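Long-range contacts in enoyl-CoA hydratase/isomerase family protein (Pseudomonas syringae pv. tomato, PDB 3OT6), which probably acts on acyl-CoA thioesters as a hydratase or isomerase of the crotonase superfamily, its exact substrate being unknown: residues 96-101 and 192-197; 43-48 and 92-97. All coordinates share one frame; numbering follows the deposited sequence.

Contact 1 (96-101 and 192-197); sequences PIIVAC and AVAAQL
Ile-98 carries CG1 beside its backbone N and anti to its carbonyl carbon (chi1 -55°), and a second, nearly straight torsion (chi2 173°) places CD1 against helix 186-197. From the helix, Leu-197 answers with CG likewise anti to its carbonyl carbon, and the two side chains slide past each other in opposite directions. Leu-197 CD1 rests 3.9 Å from Ile-98 CD1 and equally close to Ile-98 CG1, so the leucine methyl lies alongside the outer part of the isoleucine chain. The same methyl of Leu-197, CD1, also packs on Pro-96, 3.7 Å from Pro-96 CB, while Leu-197 CD2 touches that carbon more loosely.

The layout is that of an alpha/beta layer in the crotonase fold: strand 97-100 lies between strands 50-54 and 118-122 of the larger sheet, and helix 186-197, which follows edge strand 179-181, runs back across one face of it. The two short axes are antiparallel, at 171°, and approach to 9.9 Å. At Ala-194 the sheet side chain meets the helix backbone itself. Ile-98 CD1 reaches Ala-194 N at 3.6 Å and Ala-194 CB at 3.8 Å, while Val-193 CG1 flanks the same methyl at 3.9 Å. One terminal methyl is thus held among three residues of adjacent helical turns.

No hydrogen bond crosses here; the backbone of Ile-98 pairs within the sheet, with Val-51 and Val-53. Alternation along the strand turns Ile-97 away from the helix and onto Val-51 and Val-53. Leu-197 itself extends the apolar patch to Ile-50, and Pro-96 is covered further by Met-202 and His-205 of helix 202-230.

Contact 2 (43-48 and 92-97); sequences QAEKDR and SHPFPI
Glu-45 OE2 is gripped twice: by a salt bridge to Arg-89 NH2, and by a water that donates to it at 2.9 Å and lies 2.7 Å from His-93 ND1. On the other side of the imidazole a second water, in the ring plane, sits 2.9 Å from His-93 NE2 and makes a weak bond to Ala-44 O, so both ring nitrogens are linked to the helix through solvent. No hydrogen bond joins the segments directly; they touch by van der Waals contact. Glu-45 CG packs 3.5 Å from His-93 CE1, and the carboxylate stands nearly perpendicular to the imidazole, while its OE1 touches Pro-94 CG.

Beyond the helix, Phe-95 is clasped by Arg-48. Arg-48 CA lies over the ring face, 3.7 Å from the centroid in a CH-pi contact, and CB leans on the CZ corner. The arginine chain bends at chi3 (107°), and the guanidinium presents its face to the phenyl edge: Phe-95 CZ stands 3.9 Å above the guanidinium centre, with the planes 84° apart. Arg-48, at positive phi (47°), is the C-prime residue of the Schellman motif that closes helix 31-46.

In the fold
Both contacts meet on the chain around Pro-96 and Ile-97, where the loop after helix 73-91 leads into strand 97-100; the centres of contact 1 and contact 2 lie about 12 Å apart. In contact 2 the loop lies against the end of helix 31-46; in contact 1 the following residues pack on helix 186-197. Strand 50-54, which begins just after the helix end in contact 2, pairs with strand 97-100 and so joins the two structurally. Helix 202-230 touches Pro-94 and Pro-96. Beyond strand 97-100 the chain continues through strand 103-106 into helix 108-113, a region that in crotonase relatives, and probably also here, contributes to the oxyanion hole.

Contact 1 (96-101 and 192-197)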
# COMPACT_ATOMS: atom_id res chain seq x y z
N PRO A 96 -9.78 -10.14 0.15
CA PRO A 96 -9.00 -9.46 1.14
C PRO A 96 -7.56 -9.22 0.67
O PRO A 96 -6.96 -10.11 0.07
CB PRO A 96 -9.06 -10.43 2.34
CG PRO A 96 -10.44 -11.13 2.18
CD PRO A 96 -10.39 -11.38 0.69
N ILE A 97 -7.02 -8.02 0.91
CA ILE A 97 -5.61 -7.76 0.71
C ILE A 97 -4.86 -7.57 2.04
O ILE A 97 -5.22 -6.71 2.89
CB ILE A 97 -5.39 -6.58 -0.23
CG1 ILE A 97 -6.09 -6.84 -1.57
CG2 ILE A 97 -3.87 -6.38 -0.50
CD1 ILE A 97 -5.93 -5.70 -2.57
N ILE A 98 -3.85 -8.43 2.23
CA ILE A 98 -2.92 -8.36 3.35
C ILE A 98 -1.66 -7.71 2.84
O ILE A 98 -1.17 -8.02 1.74
CB ILE A 98 -2.59 -9.76 3.90
CG1 ILE A 98 -3.87 -10.50 4.27
CG2 ILE A 98 -1.72 -9.69 5.14
CD1 ILE A 98 -3.64 -12.04 4.69
N VAL A 99 -1.16 -6.75 3.59
CA VAL A 99 0.16 -6.21 3.27
C VAL A 99 1.05 -6.67 4.39
O VAL A 99 0.75 -6.44 5.60
CB VAL A 99 0.18 -4.65 3.11
CG1 VAL A 99 1.64 -4.15 2.88
CG2 VAL A 99 -0.70 -4.27 1.95
N ALA A 100 2.11 -7.36 3.99
CA ALA A 100 3.07 -7.94 4.91
C ALA A 100 4.35 -7.13 4.73
O ALA A 100 5.11 -7.36 3.75
CB ALA A 100 3.32 -9.40 4.56
N CYS A 101 4.62 -6.23 5.66
CA CYS A 101 5.68 -5.28 5.42
C CYS A 101 6.99 -5.80 6.03
O CYS A 101 7.07 -5.94 7.24
CB CYS A 101 5.28 -3.90 5.96
SG CYS A 101 6.68 -2.82 6.19
N ALA A 192 -1.32 -17.04 8.66
CA ALA A 192 -2.26 -17.27 9.71
C ALA A 192 -3.51 -16.33 9.64
O ALA A 192 -4.62 -16.76 9.98
CB ALA A 192 -1.56 -17.15 11.07
N VAL A 193 -3.31 -15.06 9.23
CA VAL A 193 -4.38 -14.10 9.01
C VAL A 193 -5.16 -14.49 7.76
O VAL A 193 -6.39 -14.42 7.73
CB VAL A 193 -3.81 -12.68 8.81
CG1 VAL A 193 -4.94 -11.70 8.34
CG2 VAL A 193 -3.21 -12.18 10.10
N ALA A 194 -4.45 -14.88 6.72
CA ALA A 194 -5.10 -15.41 5.54
C ALA A 194 -6.01 -16.59 5.91
O ALA A 194 -7.14 -16.65 5.42
CB ALA A 194 -4.09 -15.82 4.54
N ALA A 195 -5.54 -17.49 6.80
CA ALA A 195 -6.31 -18.66 7.16
C ALA A 195 -7.60 -18.21 7.80
O ALA A 195 -8.65 -18.81 7.54
CB ALA A 195 -5.49 -19.62 8.10
N GLN A 196 -7.55 -17.15 8.63
CA GLN A 196 -8.78 -16.65 9.27
C GLN A 196 -9.70 -15.91 8.29
O GLN A 196 -10.92 -15.90 8.45
CB GLN A 196 -8.50 -15.76 10.50
CG GLN A 196 -7.76 -16.48 11.66
CD GLN A 196 -8.54 -17.70 12.22
OE1 GLN A 196 -8.12 -18.87 12.06
NE2 GLN A 196 -9.70 -17.42 12.85
N LEU A 197 -9.11 -15.29 7.26
CA LEU A 197 -9.93 -14.62 6.24
C LEU A 197 -10.62 -15.63 5.35
O LEU A 197 -11.75 -15.38 4.89
CB LEU A 197 -9.15 -13.57 5.40
CG LEU A 197 -8.63 -12.34 6.15
CD1 LEU A 197 -7.43 -11.73 5.42
CD2 LEU A 197 -9.71 -11.31 6.37

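Contact 2 (43-48 and 92-97)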
# COMPACT_ATOMS: atom_id res chain seq x y z
N GLN A 43 -4.75 -11.24 -12.02
CA GLN A 43 -4.57 -12.65 -11.95
C GLN A 43 -5.18 -13.10 -10.64
O GLN A 43 -5.90 -14.11 -10.62
CB GLN A 43 -3.07 -12.99 -12.01
CG GLN A 43 -2.80 -14.50 -12.00
CD GLN A 43 -3.55 -15.24 -13.15
OE1 GLN A 43 -3.59 -14.79 -14.29
NE2 GLN A 43 -4.16 -16.36 -12.81
N ALA A 44 -4.93 -12.34 -9.56
CA ALA A 44 -5.45 -12.65 -8.22
C ALA A 44 -6.97 -12.64 -8.20
O ALA A 44 -7.56 -13.40 -7.48
CB ALA A 44 -4.89 -11.67 -7.16
N GLU A 45 -7.60 -11.79 -9.01
CA GLU A 45 -9.05 -11.75 -9.07
C GLU A 45 -9.49 -13.03 -9.73
O GLU A 45 -10.46 -13.64 -9.31
CB GLU A 45 -9.58 -10.59 -9.93
CG GLU A 45 -9.44 -9.22 -9.33
CD GLU A 45 -10.22 -8.13 -10.10
OE1 GLU A 45 -11.42 -8.32 -10.36
OE2 GLU A 45 -9.63 -7.07 -10.41
N LYS A 46 -8.78 -13.41 -10.78
CA LYS A 46 -9.19 -14.54 -11.56
C LYS A 46 -9.03 -15.85 -10.71
O LYS A 46 -9.91 -16.74 -10.79
CB LYS A 46 -8.56 -14.51 -12.96
CG LYS A 46 -8.51 -15.86 -13.72
CD LYS A 46 -7.84 -15.69 -15.15
CE LYS A 46 -7.67 -17.09 -15.93
NZ LYS A 46 -6.90 -18.18 -15.14
N ASP A 47 -8.05 -15.90 -9.81
CA ASP A 47 -7.89 -17.05 -8.89
C ASP A 47 -8.66 -16.89 -7.59
O ASP A 47 -8.51 -17.71 -6.69
CB ASP A 47 -6.42 -17.31 -8.52
CG ASP A 47 -5.57 -17.63 -9.73
OD1 ASP A 47 -6.09 -18.23 -10.70
OD2 ASP A 47 -4.37 -17.27 -9.72
N ARG A 48 -9.48 -15.86 -7.50
CA ARG A 48 -10.29 -15.60 -6.29
C ARG A 48 -9.51 -15.69 -5.01
O ARG A 48 -10.04 -16.16 -4.00
CB ARG A 48 -11.50 -16.51 -6.18
CG ARG A 48 -12.18 -16.81 -7.51
CD ARG A 48 -13.48 -17.55 -7.22
NE ARG A 48 -14.56 -16.63 -7.46
CZ ARG A 48 -15.39 -16.16 -6.54
NH1 ARG A 48 -15.35 -16.55 -5.26
NH2 ARG A 48 -16.28 -15.27 -6.93
N SER A 92 -10.73 -1.41 -3.33
CA SER A 92 -12.01 -1.92 -3.84
C SER A 92 -11.84 -3.37 -4.35
O SER A 92 -12.76 -3.92 -4.91
CB SER A 92 -12.67 -1.00 -4.84
OG SER A 92 -11.79 -0.70 -5.84
N HIS A 93 -10.73 -4.01 -3.98
CA HIS A 93 -10.47 -5.33 -4.46
C HIS A 93 -11.51 -6.34 -3.94
O HIS A 93 -11.82 -6.38 -2.76
CB HIS A 93 -9.06 -5.73 -4.04
CG HIS A 93 -8.54 -6.95 -4.74
ND1 HIS A 93 -8.30 -6.97 -6.11
CD2 HIS A 93 -8.27 -8.20 -4.29
CE1 HIS A 93 -7.85 -8.16 -6.45
NE2 HIS A 93 -7.84 -8.94 -5.37
N PRO A 94 -11.96 -7.26 -4.80
CA PRO A 94 -13.05 -8.14 -4.37
C PRO A 94 -12.71 -9.20 -3.32
O PRO A 94 -13.62 -9.78 -2.71
CB PRO A 94 -13.58 -8.73 -5.68
CG PRO A 94 -12.49 -8.59 -6.68
CD PRO A 94 -11.63 -7.38 -6.22
N PHE A 95 -11.43 -9.40 -3.04
CA PHE A 95 -10.98 -10.34 -2.00
C PHE A 95 -10.02 -9.59 -1.05
O PHE A 95 -9.50 -8.51 -1.42
CB PHE A 95 -10.30 -11.60 -2.63
CG PHE A 95 -11.13 -12.25 -3.64
CD1 PHE A 95 -12.02 -13.25 -3.27
CD2 PHE A 95 -11.12 -11.82 -4.97
CE1 PHE A 95 -12.87 -13.82 -4.20
CE2 PHE A 95 -11.97 -12.37 -5.90
CZ PHE A 95 -12.87 -13.36 -5.51
N PRO A 96 -9.78 -10.14 0.15
CA PRO A 96 -9.00 -9.46 1.14
C PRO A 96 -7.56 -9.22 0.67
O PRO A 96 -6.96 -10.11 0.07
CB PRO A 96 -9.06 -10.43 2.34
CG PRO A 96 -10.44 -11.13 2.18
CD PRO A 96 -10.39 -11.38 0.69
N ILE A 97 -7.02 -8.02 0.91
CA ILE A 97 -5.61 -7.76 0.71
C ILE A 97 -4.86 -7.57 2.04
O ILE A 97 -5.22 -6.71 2.89
CB ILE A 97 -5.39 -6.58 -0.23
CG1 ILE A 97 -6.09 -6.84 -1.57
CG2 ILE A 97 -3.87 -6.38 -0.50
CD1 ILE A 97 -5.93 -5.70 -2.57
O HOH W 1 -7.68 -11.79 -5.22
O HOH W 2 -9.18 -5.31 -8.11